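Local coordinates for protein arginase (Glaciozyma antarctica, PDB 5YNL) that probably catalyses the hydrolysis of L-arginine to L-ornithine and urea, as a cold-adapted arginase of a psychrophilic yeast, at residues G85-I90 / W95-A100; V229-R234 / Y260-V265; F255-D258 / K264-E267; V325-M330 / C355-T360. All coordinates share one frame; numbering follows the deposited sequence. Where two conformers were deposited one is given.

Contact 1 (G85-I90 / W95-A100)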
loop_
_atom_site.group_PDB
_atom_site.type_symbol
_atom_site.label_atom_id
_atom_site.label_comp_id
_atom_site.label_asym_id
_atom_site.label_seq_id
_atom_site.Cartn_x
_atom_site.Cartn_y
_atom_site.Cartn_z
ATOM N N GLY A 85 -4.403 -15.046 -13.758
ATOM C CA GLY A 85 -5.530 -15.692 -13.107
ATOM C C GLY A 85 -5.903 -15.045 -11.780
ATOM O O GLY A 85 -6.730 -15.580 -11.036
ATOM N N LEU A 86 -5.319 -13.888 -11.480
ATOM C CA LEU A 86 -5.660 -13.188 -10.250
ATOM C C LEU A 86 -7.173 -12.955 -10.115
ATOM O O LEU A 86 -7.747 -13.105 -9.019
ATOM C CB LEU A 86 -4.947 -11.847 -10.179
ATOM C CG LEU A 86 -5.385 -11.069 -8.941
ATOM C CD1 LEU A 86 -4.826 -11.780 -7.722
ATOM C CD2 LEU A 86 -4.967 -9.599 -8.998
ATOM N N LEU A 87 -7.807 -12.584 -11.230
ATOM C CA LEU A 87 -9.226 -12.274 -11.236
ATOM C C LEU A 87 -10.035 -13.496 -10.809
ATOM O O LEU A 87 -10.927 -13.398 -9.958
ATOM C CB LEU A 87 -9.673 -11.769 -12.616
ATOM C CG LEU A 87 -9.715 -10.257 -12.840
ATOM C CD1 LEU A 87 -8.402 -9.605 -12.455
ATOM C CD2 LEU A 87 -10.023 -9.960 -14.276
ATOM N N ASN A 88 -9.702 -14.645 -11.392
ATOM C CA ASN A 88 -10.352 -15.908 -11.061
ATOM C C ASN A 88 -10.071 -16.344 -9.599
ATOM O O ASN A 88 -10.972 -16.825 -8.897
ATOM C CB ASN A 88 -9.923 -16.976 -12.074
ATOM C CG ASN A 88 -10.797 -18.210 -12.036
ATOM O OD1 ASN A 88 -11.912 -18.220 -12.566
ATOM N ND2 ASN A 88 -10.286 -19.270 -11.426
ATOM N N ASP A 89 -8.833 -16.160 -9.137
ATOM C CA ASP A 89 -8.492 -16.438 -7.739
ATOM C C ASP A 89 -9.393 -15.678 -6.781
ATOM O O ASP A 89 -9.904 -16.239 -5.810
ATOM C CB ASP A 89 -7.032 -16.065 -7.445
ATOM C CG ASP A 89 -6.043 -17.044 -8.044
ATOM O OD1 ASP A 89 -6.467 -18.138 -8.460
ATOM O OD2 ASP A 89 -4.841 -16.717 -8.076
ATOM N N ILE A 90 -9.584 -14.399 -7.074
ATOM C CA ILE A 90 -10.353 -13.510 -6.217
ATOM C C ILE A 90 -11.818 -13.952 -6.185
ATOM O O ILE A 90 -12.444 -14.021 -5.119
ATOM C CB ILE A 90 -10.216 -12.034 -6.690
ATOM C CG1 ILE A 90 -8.813 -11.493 -6.388
ATOM C CG2 ILE A 90 -11.234 -11.136 -6.031
ATOM C CD1 ILE A 90 -8.630 -10.011 -6.722
ATOM N N TRP A 95 -15.352 -13.377 -3.711
ATOM C CA TRP A 95 -15.401 -11.958 -4.071
ATOM C C TRP A 95 -15.965 -11.700 -5.478
ATOM O O TRP A 95 -15.714 -12.483 -6.413
ATOM C CB TRP A 95 -13.999 -11.375 -4.027
ATOM C CG TRP A 95 -13.396 -11.249 -2.673
ATOM C CD1 TRP A 95 -12.593 -12.154 -2.040
ATOM C CD2 TRP A 95 -13.500 -10.117 -1.792
ATOM N NE1 TRP A 95 -12.203 -11.659 -0.811
ATOM C CE2 TRP A 95 -12.751 -10.415 -0.635
ATOM C CE3 TRP A 95 -14.173 -8.890 -1.864
ATOM C CZ2 TRP A 95 -12.663 -9.539 0.439
ATOM C CZ3 TRP A 95 -14.071 -8.019 -0.812
ATOM C CH2 TRP A 95 -13.324 -8.344 0.331
ATOM N N THR A 96 -16.702 -10.597 -5.642
ATOM C CA THR A 96 -17.098 -10.139 -6.981
ATOM C C THR A 96 -16.107 -9.084 -7.476
ATOM O O THR A 96 -15.658 -8.216 -6.706
ATOM C CB THR A 96 -18.546 -9.606 -7.039
ATOM O OG1 THR A 96 -19.438 -10.704 -7.234
ATOM C CG2 THR A 96 -18.730 -8.626 -8.200
ATOM N N VAL A 97 -15.746 -9.184 -8.753
ATOM C CA VAL A 97 -14.666 -8.377 -9.299
ATOM C C VAL A 97 -15.170 -7.211 -10.141
ATOM O O VAL A 97 -15.946 -7.391 -11.090
ATOM C CB VAL A 97 -13.674 -9.246 -10.088
ATOM C CG1 VAL A 97 -12.705 -8.385 -10.885
ATOM C CG2 VAL A 97 -12.919 -10.153 -9.133
ATOM N N ASP A 98 -14.723 -6.014 -9.772
ATOM C CA ASP A 98 -15.000 -4.815 -10.535
ATOM C C ASP A 98 -13.698 -4.360 -11.186
ATOM O O ASP A 98 -12.914 -3.632 -10.576
ATOM C CB ASP A 98 -15.543 -3.731 -9.607
ATOM C CG ASP A 98 -16.101 -2.541 -10.354
ATOM O OD1 ASP A 98 -16.455 -2.696 -11.545
ATOM O OD2 ASP A 98 -16.196 -1.453 -9.738
ATOM N N PHE A 99 -13.470 -4.820 -12.416
ATOM C CA PHE A 99 -12.306 -4.458 -13.218
ATOM C C PHE A 99 -12.734 -3.869 -14.560
ATOM O O PHE A 99 -13.588 -4.443 -15.243
ATOM C CB PHE A 99 -11.473 -5.701 -13.496
ATOM C CG PHE A 99 -10.214 -5.429 -14.269
ATOM C CD1 PHE A 99 -9.351 -4.404 -13.884
ATOM C CD2 PHE A 99 -9.875 -6.213 -15.364
ATOM C CE1 PHE A 99 -8.168 -4.158 -14.610
ATOM C CE2 PHE A 99 -8.710 -5.980 -16.075
ATOM C CZ PHE A 99 -7.858 -4.950 -15.708
ATOM N N ALA A 100 -12.119 -2.757 -14.963
ATOM C CA ALA A 100 -12.499 -2.070 -16.202
ATOM C C ALA A 100 -11.941 -2.721 -17.461
ATOM O O ALA A 100 -12.006 -2.128 -18.533
ATOM C CB ALA A 100 -12.081 -0.615 -16.152
#

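Contact 2 (V229-R234 / Y260-V265)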
loop_
_atom_site.group_PDB
_atom_site.type_symbol
_atom_site.label_atom_id
_atom_site.label_comp_id
_atom_site.label_asym_id
_atom_site.label_seq_id
_atom_site.Cartn_x
_atom_site.Cartn_y
_atom_site.Cartn_z
ATOM N N VAL A 229 2.711 3.484 9.654
ATOM C CA VAL A 229 3.767 2.636 10.194
ATOM C C VAL A 229 4.505 1.920 9.060
ATOM O O VAL A 229 3.893 1.511 8.051
ATOM C CB VAL A 229 3.238 1.664 11.305
ATOM C CG1 VAL A 229 2.274 0.635 10.732
ATOM C CG2 VAL A 229 4.385 0.971 12.029
ATOM N N TYR A 230 5.825 1.807 9.212
ATOM C CA TYR A 230 6.691 1.231 8.197
ATOM C C TYR A 230 7.209 -0.137 8.668
ATOM O O TYR A 230 7.670 -0.292 9.816
ATOM C CB TYR A 230 7.894 2.143 7.957
ATOM C CG TYR A 230 7.627 3.410 7.180
ATOM C CD1 TYR A 230 7.557 3.396 5.797
ATOM C CD2 TYR A 230 7.489 4.629 7.821
ATOM C CE1 TYR A 230 7.330 4.553 5.077
ATOM C CE2 TYR A 230 7.262 5.802 7.101
ATOM C CZ TYR A 230 7.184 5.748 5.730
ATOM O OH TYR A 230 6.956 6.892 5.001
ATOM N N ILE A 231 7.137 -1.124 7.780
ATOM C CA ILE A 231 7.655 -2.457 8.040
ATOM C C ILE A 231 8.519 -2.851 6.870
ATOM O O ILE A 231 8.046 -2.790 5.713
ATOM C CB ILE A 231 6.514 -3.479 8.132
ATOM C CG1 ILE A 231 5.623 -3.133 9.329
ATOM C CG2 ILE A 231 7.073 -4.895 8.259
ATOM C CD1 ILE A 231 4.275 -3.836 9.356
ATOM N N GLY A 232 9.755 -3.285 7.151
ATOM C CA GLY A 232 10.654 -3.812 6.132
ATOM C C GLY A 232 11.783 -2.877 5.729
ATOM O O GLY A 232 12.600 -3.212 4.864
ATOM N N LEU A 233 11.836 -1.701 6.352
ATOM C CA LEU A 233 12.833 -0.688 6.004
ATOM C C LEU A 233 14.285 -1.198 6.108
ATOM O O LEU A 233 14.637 -1.981 7.019
ATOM C CB LEU A 233 12.655 0.565 6.862
ATOM C CG LEU A 233 11.404 1.431 6.661
ATOM C CD1 LEU A 233 11.482 2.658 7.585
ATOM C CD2 LEU A 233 11.243 1.874 5.215
ATOM N N ARG A 234 15.113 -0.787 5.151
ATOM C CA ARG A 234 16.545 -1.058 5.226
ATOM C C ARG A 234 17.375 0.081 4.615
ATOM O O ARG A 234 18.168 0.701 5.319
ATOM C CB ARG A 234 16.906 -2.458 4.691
ATOM C CG ARG A 234 16.826 -2.622 3.195
ATOM C CD ARG A 234 15.893 -3.730 2.819
ATOM N NE ARG A 234 16.571 -4.759 2.050
ATOM C CZ ARG A 234 15.984 -5.489 1.106
ATOM N NH1 ARG A 234 14.702 -5.282 0.824
ATOM N NH2 ARG A 234 16.673 -6.423 0.449
ATOM N N TYR A 260 12.564 -9.113 16.712
ATOM C CA TYR A 260 11.295 -9.502 17.307
ATOM C C TYR A 260 10.544 -10.597 16.551
ATOM O O TYR A 260 9.643 -11.220 17.100
ATOM C CB TYR A 260 10.384 -8.281 17.428
ATOM C CG TYR A 260 10.879 -7.164 18.336
ATOM C CD1 TYR A 260 10.880 -7.313 19.707
ATOM C CD2 TYR A 260 11.272 -5.932 17.815
ATOM C CE1 TYR A 260 11.293 -6.284 20.539
ATOM C CE2 TYR A 260 11.689 -4.890 18.642
ATOM C CZ TYR A 260 11.695 -5.081 19.995
ATOM O OH TYR A 260 12.107 -4.071 20.830
ATOM N N GLY A 261 10.876 -10.813 15.278
ATOM C CA GLY A 261 10.096 -11.727 14.451
ATOM C C GLY A 261 8.897 -10.951 13.896
ATOM O O GLY A 261 8.370 -10.019 14.552
ATOM N N ILE A 262 8.472 -11.300 12.675
ATOM C CA ILE A 262 7.393 -10.567 12.012
ATOM C C ILE A 262 6.098 -10.680 12.800
ATOM O O ILE A 262 5.249 -9.821 12.699
ATOM C CB ILE A 262 7.187 -11.050 10.542
ATOM C CG1 ILE A 262 6.383 -10.025 9.709
ATOM C CG2 ILE A 262 6.609 -12.486 10.520
ATOM C CD1 ILE A 262 7.133 -8.740 9.337
ATOM N N GLY A 263 5.957 -11.727 13.603
ATOM C CA GLY A 263 4.756 -11.903 14.398
ATOM C C GLY A 263 4.525 -10.720 15.326
ATOM O O GLY A 263 3.504 -9.993 15.229
ATOM N N LYS A 264 5.480 -10.517 16.222
ATOM C CA LYS A 264 5.389 -9.412 17.150
ATOM C C LYS A 264 5.420 -8.048 16.437
ATOM O O LYS A 264 4.760 -7.096 16.850
ATOM C CB LYS A 264 6.497 -9.530 18.188
ATOM C CG LYS A 264 6.296 -8.601 19.342
ATOM C CD LYS A 264 4.806 -8.570 19.835
ATOM C CE LYS A 264 4.726 -7.998 21.252
ATOM N NZ LYS A 264 5.485 -8.858 22.242
ATOM N N VAL A 265 6.162 -7.958 15.347
ATOM C CA VAL A 265 6.263 -6.698 14.642
ATOM C C VAL A 265 4.905 -6.248 14.106
ATOM O O VAL A 265 4.538 -5.067 14.232
ATOM C CB VAL A 265 7.304 -6.740 13.511
ATOM C CG1 VAL A 265 7.049 -5.620 12.492
ATOM C CG2 VAL A 265 8.711 -6.620 14.083
#

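Contact 3 (F255-D258 / K264-E267)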
loop_
_atom_site.group_PDB
_atom_site.type_symbol
_atom_site.label_atom_id
_atom_site.label_comp_id
_atom_site.label_asym_id
_atom_site.label_seq_id
_atom_site.Cartn_x
_atom_site.Cartn_y
_atom_site.Cartn_z
ATOM N N PHE A 255 16.079 -4.825 11.008
ATOM C CA PHE A 255 16.695 -5.028 12.326
ATOM C C PHE A 255 15.635 -5.431 13.352
ATOM O O PHE A 255 15.794 -6.416 14.049
ATOM C CB PHE A 255 17.429 -3.749 12.748
ATOM C CG PHE A 255 17.909 -3.745 14.176
ATOM C CD1 PHE A 255 19.143 -4.315 14.521
ATOM C CD2 PHE A 255 17.164 -3.124 15.175
ATOM C CE1 PHE A 255 19.616 -4.268 15.845
ATOM C CE2 PHE A 255 17.626 -3.086 16.492
ATOM C CZ PHE A 255 18.848 -3.664 16.822
ATOM N N HIS A 256 14.530 -4.689 13.399
ATOM C CA HIS A 256 13.411 -5.000 14.293
ATOM C C HIS A 256 12.700 -6.279 13.871
ATOM O O HIS A 256 12.202 -7.030 14.730
ATOM C CB HIS A 256 12.395 -3.865 14.317
ATOM C CG HIS A 256 12.961 -2.559 14.775
ATOM N ND1 HIS A 256 13.143 -1.489 13.925
ATOM C CD2 HIS A 256 13.373 -2.154 16.004
ATOM C CE1 HIS A 256 13.655 -0.471 14.613
ATOM N NE2 HIS A 256 13.797 -0.850 15.870
ATOM N N VAL A 257 12.622 -6.545 12.562
ATOM C CA VAL A 257 11.983 -7.796 12.195
ATOM C C VAL A 257 12.855 -8.942 12.689
ATOM O O VAL A 257 12.348 -9.863 13.314
ATOM C CB VAL A 257 11.698 -7.927 10.709
ATOM C CG1 VAL A 257 11.293 -9.367 10.398
ATOM C CG2 VAL A 257 10.608 -6.892 10.268
ATOM N N ASP A 258 14.160 -8.874 12.448
ATOM C CA ASP A 258 15.056 -9.908 12.939
ATOM C C ASP A 258 14.922 -10.044 14.435
ATOM O O ASP A 258 14.726 -11.135 14.957
ATOM C CB ASP A 258 16.512 -9.585 12.587
ATOM C CG ASP A 258 16.771 -9.601 11.086
ATOM O OD1 ASP A 258 16.140 -10.435 10.362
ATOM O OD2 ASP A 258 17.607 -8.758 10.643
ATOM N N LYS A 264 5.480 -10.517 16.222
ATOM C CA LYS A 264 5.389 -9.412 17.150
ATOM C C LYS A 264 5.420 -8.048 16.437
ATOM O O LYS A 264 4.760 -7.096 16.850
ATOM C CB LYS A 264 6.497 -9.530 18.188
ATOM C CG LYS A 264 6.296 -8.601 19.342
ATOM C CD LYS A 264 4.806 -8.570 19.835
ATOM C CE LYS A 264 4.726 -7.998 21.252
ATOM N NZ LYS A 264 5.485 -8.858 22.242
ATOM N N VAL A 265 6.162 -7.958 15.347
ATOM C CA VAL A 265 6.263 -6.698 14.642
ATOM C C VAL A 265 4.905 -6.248 14.106
ATOM O O VAL A 265 4.538 -5.067 14.232
ATOM C CB VAL A 265 7.304 -6.740 13.511
ATOM C CG1 VAL A 265 7.049 -5.620 12.492
ATOM C CG2 VAL A 265 8.711 -6.620 14.083
ATOM N N VAL A 266 4.152 -7.171 13.522
ATOM C CA VAL A 266 2.865 -6.789 12.972
ATOM C C VAL A 266 1.893 -6.399 14.083
ATOM O O VAL A 266 1.107 -5.481 13.933
ATOM C CB VAL A 266 2.240 -7.901 12.103
ATOM C CG1 VAL A 266 0.832 -7.487 11.662
ATOM C CG2 VAL A 266 3.133 -8.154 10.913
ATOM N N GLU A 267 1.958 -7.085 15.207
ATOM C CA GLU A 267 1.078 -6.721 16.309
ATOM C C GLU A 267 1.416 -5.346 16.895
ATOM O O GLU A 267 0.510 -4.586 17.233
ATOM C CB GLU A 267 1.045 -7.795 17.407
ATOM C CG GLU A 267 0.480 -9.128 16.932
ATOM C CD GLU A 267 -0.902 -9.024 16.269
ATOM O OE1 GLU A 267 -0.988 -8.992 15.008
ATOM O OE2 GLU A 267 -1.912 -8.999 17.012
#

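Contact 4 (V325-M330 / C355-T360)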
loop_
_atom_site.group_PDB
_atom_site.type_symbol
_atom_site.label_atom_id
_atom_site.label_comp_id
_atom_site.label_asym_id
_atom_site.label_seq_id
_atom_site.Cartn_x
_atom_site.Cartn_y
_atom_site.Cartn_z
ATOM N N VAL A 325 -9.458 -2.136 3.943
ATOM C CA VAL A 325 -10.307 -1.617 2.876
ATOM C C VAL A 325 -9.528 -1.377 1.583
ATOM O O VAL A 325 -10.107 -1.399 0.502
ATOM C CB VAL A 325 -11.025 -0.323 3.281
ATOM C CG1 VAL A 325 -12.029 -0.592 4.412
ATOM C CG2 VAL A 325 -10.003 0.742 3.696
ATOM N N SER A 326 -8.219 -1.167 1.691
ATOM C CA SER A 326 -7.387 -0.932 0.516
ATOM C C SER A 326 -6.055 -1.641 0.575
ATOM O O SER A 326 -5.387 -1.660 1.617
ATOM C CB SER A 326 -7.139 0.554 0.295
ATOM O OG SER A 326 -8.196 1.125 -0.433
ATOM N N LEU A 327 -5.682 -2.203 -0.569
ATOM C CA LEU A 327 -4.458 -2.968 -0.735
ATOM C C LEU A 327 -3.731 -2.491 -1.986
ATOM O O LEU A 327 -4.310 -2.521 -3.093
ATOM C CB LEU A 327 -4.815 -4.446 -0.919
ATOM C CG LEU A 327 -3.713 -5.409 -1.364
ATOM C CD1 LEU A 327 -2.632 -5.504 -0.288
ATOM C CD2 LEU A 327 -4.319 -6.753 -1.656
ATOM N N ASP A 328 -2.486 -2.044 -1.821
ATOM C CA ASP A 328 -1.623 -1.806 -2.968
ATOM C C ASP A 328 -0.615 -2.953 -3.078
ATOM O O ASP A 328 -0.024 -3.371 -2.065
ATOM C CB ASP A 328 -0.806 -0.528 -2.812
ATOM C CG ASP A 328 -1.622 0.667 -2.399
ATOM O OD1 ASP A 328 -2.857 0.707 -2.618
ATOM O OD2 ASP A 328 -0.982 1.594 -1.861
ATOM N N ILE A 329 -0.397 -3.438 -4.293
ATOM C CA ILE A 329 0.680 -4.380 -4.540
ATOM C C ILE A 329 1.571 -3.690 -5.573
ATOM O O ILE A 329 1.230 -3.659 -6.774
ATOM C CB ILE A 329 0.157 -5.699 -5.139
ATOM C CG1 ILE A 329 -0.942 -6.310 -4.267
ATOM C CG2 ILE A 329 1.322 -6.677 -5.407
ATOM C CD1 ILE A 329 -0.452 -7.067 -3.037
ATOM N N MET A 330 2.692 -3.124 -5.133
ATOM C CA MET A 330 3.450 -2.230 -5.997
ATOM C C MET A 330 4.756 -2.853 -6.512
ATOM O O MET A 330 5.242 -3.850 -5.964
ATOM C CB MET A 330 3.746 -0.936 -5.230
ATOM C CG MET A 330 2.511 -0.199 -4.701
ATOM S SD MET A 330 1.475 0.625 -5.941
ATOM C CE MET A 330 0.646 1.843 -4.918
ATOM N N CYS A 355 -4.376 -13.808 -0.182
ATOM C CA CYS A 355 -4.150 -13.859 1.227
ATOM C C CYS A 355 -4.740 -12.648 1.930
ATOM O O CYS A 355 -5.437 -12.765 2.945
ATOM C CB CYS A 355 -2.645 -13.846 1.412
ATOM S SG CYS A 355 -2.182 -14.366 2.992
ATOM N N ALA A 356 -4.451 -11.475 1.378
ATOM C CA ALA A 356 -4.903 -10.230 1.970
ATOM C C ALA A 356 -6.415 -10.175 1.950
ATOM O O ALA A 356 -7.018 -9.547 2.823
ATOM C CB ALA A 356 -4.310 -9.018 1.235
ATOM N N LEU A 357 -7.011 -10.822 0.952
ATOM C CA LEU A 357 -8.449 -10.769 0.740
ATOM C C LEU A 357 -9.195 -11.849 1.535
ATOM O O LEU A 357 -10.426 -11.848 1.588
ATOM C CB LEU A 357 -8.806 -10.849 -0.765
ATOM C CG LEU A 357 -9.111 -9.478 -1.376
ATOM C CD1 LEU A 357 -7.922 -8.577 -1.203
ATOM C CD2 LEU A 357 -9.498 -9.544 -2.858
ATOM N N GLY A 358 -8.469 -12.762 2.162
ATOM C CA GLY A 358 -9.129 -13.733 3.010
ATOM C C GLY A 358 -8.944 -15.198 2.674
ATOM O O GLY A 358 -9.741 -16.040 3.111
ATOM N N GLU A 359 -7.909 -15.515 1.899
ATOM C CA GLU A 359 -7.491 -16.905 1.764
ATOM C C GLU A 359 -6.732 -17.238 3.049
ATOM O O GLU A 359 -5.646 -16.705 3.288
ATOM C CB GLU A 359 -6.604 -17.109 0.532
ATOM N N THR A 360 -7.320 -18.083 3.894
ATOM C CA THR A 360 -6.724 -18.400 5.192
ATOM C C THR A 360 -5.889 -19.677 5.118
ATOM O O THR A 360 -4.750 -19.720 5.603
ATOM C CB THR A 360 -7.789 -18.539 6.291
ATOM O OG1 THR A 360 -8.989 -17.868 5.888
ATOM C CG2 THR A 360 -7.283 -17.943 7.600
#

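Contact 1 (G85-I90 / W95-A100)
Helix 86-90 runs against strand 96-99 at 147° between their directions, with 8.4 Å between the axes, and L87 and I90 are the helical residues that reach across to the strand. This is the closing limb of a beta-alpha-beta crossover: the chain leaves strand 57-63, passes through helices 77-83 and 86-92, and returns as strand 96-99, parallel to the first and at one edge of the sheet of this α/β arginase fold. The two segments come nearest at I90 and W95, where the helix gives way to the strand. There W95 N donates to I90 O at 3.3 Å, a rather long and bent bond (146° at the hydrogen) whose donor lies 23° off the carbonyl plane. The same oxygen sits near the plane of the W95 indole, at its edge, with CD1 3.6 Å from I90 O. The indole itself leads away from the helix, and its NE1 is taken up by L357 O.

Along the strand, V97 and F99 turn their side chains to the helix. V97 divides its methyls: CG1 crosses the L87 side chain at about a right angle, meeting L87 CG at 4.0 Å, while CG2 packs against I90. Farther along, L87 CD2 approaches the F99 ring obliquely. I60 of strand 57-63 touches L87, V97 and F99 and so joins the cluster to the neighbouring strand. With CG1 beside the backbone N, I90 sets CG2 anti to it, which wedges this methyl between two residues of the other segment: I90 CG2 lies 3.4 Å from W95 CB and 3.7 Å from V97 CG2.

Contact 2 (V229-R234 / Y260-V265)
A chi1 of -64° in I231 sets CG2 anti to the backbone N, toward I262, and CG1 beside it, so that the two branches address different residues of the helix. I262 holds CG1 away from its own backbone N (chi1 -162°), which forces CG2 into the crowded position between N and carbonyl carbon; chi2 of 72° then bends CD1 round toward the strand. The result is a single methyl-to-methyl touch, I231 CG2 to I262 CD1 at 4.0 Å, with the two side chains crossing at about a right angle. The other branch of I231 looks to the next turn of the helix, where I231 CG1 lies 4.3 Å from V265 CG1.

The helix belongs to the crossover that starts from strand 250-253, an edge strand of the sheet, and leads back over its neighbours to strand 281-286. I231 comes just before the corner the chain turns at G232. I314 of helix 308-320 touches both I231 and I262, and A269, farther along helix 254-273, also lies on I231.

No hydrogen bond or charge links the segments, and only about 101 Å² is buried between them. The contact is aliphatic on both sides, and at this point the helix rests on the sheet through van der Waals packing of branched side chains.

Contact 3 (F255-D258 / K264-E267)
V265 CG2 is the group that does the touching: it fits against the backbone of H256 and V257, 3.6 Å from H256 O and 4.0 Å from V257 CA. The methyl therefore packs on the main chain of the preceding turns more than on a side chain. V257 adds one methyl of its own, with V257 CG2 standing 4.3 Å from V265 CG2. In V265, chi1 of 160° puts CG1 anti to the backbone N, which leaves CG2 beside N and facing the earlier turns.

In the next shell, I262 packs on V257, and Y260 lies against V265. H256 sets out toward the 264-267 segment, but its imidazole leads off in another direction. Its ND1 is hydrogen-bonded to S253 N, just before the helix begins, and F255 CD2 sits 4.0 Å above one face of the ring, offset toward the rim. Together they probably limit how the imidazole turns.

Farther out is the backbone break that lets these residues meet. V257 and V265 have CA atoms 6.3 Å apart, about half the distance eight residues would span in a straight helix. G261 has positive phi, the amides of I262 and G263 lack bonds to the turn before, and the regular pattern resumes with V265 N to G261 O. This is a sharply kinked helix, packed into its own bend beside helix 308-320 on one side of the α/β sheet.

Contact 4 (V325-M330 / C355-T360)
No ring or other flat group takes part where L327 meets A356 and L357; the contact is aliphatic throughout. L327 stands up from the sheet with CG opposite its backbone N (chi1 169°), which brings the fork of its two methyls to the end of helix 345-356. A356 CB approaches this fork, 3.7 Å from L327 CD2 and 4.2 Å from L327 CD1. From beside it comes L357, whose CD1 reaches 4.1 Å from L327 CD2, the two leucines crossing obliquely.

Strand 324-330 lies within the parallel sheet, and helix 345-356, which follows it in the chain, ends over it. The helix finishes in a Schellman motif: G358 has positive phi, and G358 N bonds back to C355 O at 3.1 Å. C315 of helix 308-320 touches A356, and L147 of the adjacent strand 147-152 touches L357, so the cluster also meets the helix layer and the sheet.

A356 CA lies 7.8 Å from L327 CA, with the short alanine side chain between helix and strand. All three touching residues are buried and no polar bond passes between the segments, so hydrophobic burial accounts for the adhesion here.

Overall arrangement
Contacts 1, 2 and 4 each pack a helix on a strand of the same eight-stranded parallel sheet, whereas contact 3 joins two parts of one kinked helix. Contact 1 is the surface contact, its centre about 19 Å from that of the chain, and is the one with a hydrogen bond between its segments; contacts 2, 3 and 4 are buried and wholly without one. Contacts 2 and 3 share helix 254-273 and residues K264 and V265, their centres only 4 Å apart. Contact 4, nearest the middle, touches contact 1, L357 meeting I90 and, through its O, W95 NE1. Contacts 1 and 2 lie toward opposite ends of the strand order, with centres about 30 Å apart.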